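Local coordinates for protein thin, isoform D (Drosophila melanogaster, PDB 6XG7) that probably transfers ubiquitin to target proteins and carries a C-terminal NHL-repeat beta-propeller linked to protein-protein interaction, at residues Leu51-Gly54 and Pro55-Ile59. Residues are numbered along the deposited sequence; the frame is centred on the assembly and turned at random.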
loop_
_atom_site.group_PDB
_atom_site.type_symbol
_atom_site.label_atom_id
_atom_site.label_comp_id
_atom_site.label_asym_id
_atom_site.label_seq_id
_atom_site.Cartn_x
_atom_site.Cartn_y
_atom_site.Cartn_z
ATOM N N LEU A 51 3.802 -2.003 -2.284
ATOM C CA LEU A 51 5.018 -1.262 -2.551
ATOM C C LEU A 51 5.293 -0.337 -1.376
ATOM O O LEU A 51 4.372 0.207 -0.773
ATOM C CB LEU A 51 4.740 -0.405 -3.795
ATOM C CG LEU A 51 5.810 0.279 -4.596
ATOM C CD1 LEU A 51 6.892 -0.707 -4.973
ATOM C CD2 LEU A 51 5.135 0.875 -5.828
ATOM N N ALA A 52 6.567 -0.122 -1.080
ATOM C CA ALA A 52 6.926 0.809 -0.030
ATOM C C ALA A 52 8.239 1.470 -0.391
ATOM O O ALA A 52 9.007 0.939 -1.188
ATOM C CB ALA A 52 7.071 0.099 1.317
ATOM N N VAL A 53 8.511 2.613 0.237
ATOM C CA VAL A 53 9.820 3.251 0.164
ATOM C C VAL A 53 10.532 3.044 1.494
ATOM O O VAL A 53 9.948 3.261 2.564
ATOM C CB VAL A 53 9.722 4.738 -0.222
ATOM C CG1 VAL A 53 11.083 5.418 -0.143
ATOM C CG2 VAL A 53 9.208 4.844 -1.634
ATOM N N GLY A 54 11.773 2.592 1.424
ATOM C CA GLY A 54 12.580 2.372 2.598
ATOM C C GLY A 54 13.673 3.410 2.708
ATOM O O GLY A 54 13.692 4.398 1.969
ATOM N N PRO A 55 14.607 3.208 3.642
ATOM C CA PRO A 55 15.709 4.162 3.815
ATOM C C PRO A 55 16.417 4.436 2.500
ATOM O O PRO A 55 16.563 3.554 1.650
ATOM C CB PRO A 55 16.655 3.443 4.789
ATOM C CG PRO A 55 15.839 2.443 5.473
ATOM C CD PRO A 55 14.714 2.063 4.557
ATOM N N ASP A 56 16.885 5.670 2.342
ATOM C CA ASP A 56 17.682 6.027 1.176
ATOM C C ASP A 56 16.879 5.893 -0.123
ATOM O O ASP A 56 17.433 5.624 -1.189
ATOM C CB ASP A 56 18.959 5.187 1.152
ATOM C CG ASP A 56 20.057 5.824 0.370
ATOM O OD1 ASP A 56 19.986 7.045 0.103
ATOM O OD2 ASP A 56 20.999 5.083 0.028
ATOM N N ASN A 57 15.559 6.090 -0.040
ATOM C CA ASN A 57 14.648 5.987 -1.186
ATOM C C ASN A 57 14.734 4.626 -1.861
ATOM O O ASN A 57 14.614 4.505 -3.084
ATOM C CB ASN A 57 14.831 7.138 -2.179
ATOM C CG ASN A 57 14.191 8.423 -1.693
ATOM O OD1 ASN A 57 13.166 8.402 -1.016
ATOM N ND2 ASN A 57 14.788 9.542 -2.035
ATOM N N SER A 58 14.893 3.588 -1.053
ATOM C CA SER A 58 14.847 2.247 -1.600
ATOM C C SER A 58 13.419 1.903 -1.999
ATOM O O SER A 58 12.451 2.433 -1.446
ATOM C CB SER A 58 15.355 1.251 -0.571
ATOM O OG SER A 58 14.533 1.310 0.572
ATOM N N ILE A 59 13.305 1.019 -2.984
ATOM C CA ILE A 59 12.034 0.584 -3.548
ATOM C C ILE A 59 11.803 -0.841 -3.075
ATOM O O ILE A 59 12.588 -1.746 -3.389
ATOM C CB ILE A 59 12.065 0.635 -5.085
ATOM C CG1 ILE A 59 12.320 2.061 -5.557
ATOM C CG2 ILE A 59 10.775 0.057 -5.668
ATOM C CD1 ILE A 59 12.595 2.185 -7.059
HETATM O O HOH W 1 13.840 7.210 2.151
#
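The carboxamide of Asn-57 meets Val-53 through its oxygen: methyl CG1 sits beside OD1, 3.7 Å away, rather than over either amide face. The two side chains point the same way, while ND2 turns to a hydrogen bond with Ser-290 OG. They belong to a tight beta hairpin in a blade of the NHL propeller, where strand 51-54 is an edge strand of its sheet and a G1 beta bulge sets Asn-57 and Ser-58 both against Gly-54. Positive phi values at Asp-56 and Asn-57 carry the chain round the turn. Gly-54 N donates to Ser-58 O over 3.0 Å (160° at the hydrogen), approaching from above the carbonyl plane; the same oxygen lies 3.2 Å from Val-53 CA in a CA-H...O contact. The return bond, Ser-58 N to Gly-54 O, is weak at 3.4 Å. A water bridges the turn, donating to Gly-54 O and accepting from Asn-57 N at 3.0 Å. Val-53 and Ile-59 share one face of the sheet, and together with Leu-51 they pack on Leu-295 of strand 294-298, joining this hairpin to the neighbouring blade. With CG2 anti to its backbone N, Ile-59 lies alongside Leu-51, bringing Ile-59 CG2 to 4.0 Å from Leu-51 CD1. On the other face Ser-58 OG, set between its own backbone N and carbonyl carbon (chi1 61°), is folded over the glycine backbone, 3.0 Å from Gly-54 CA.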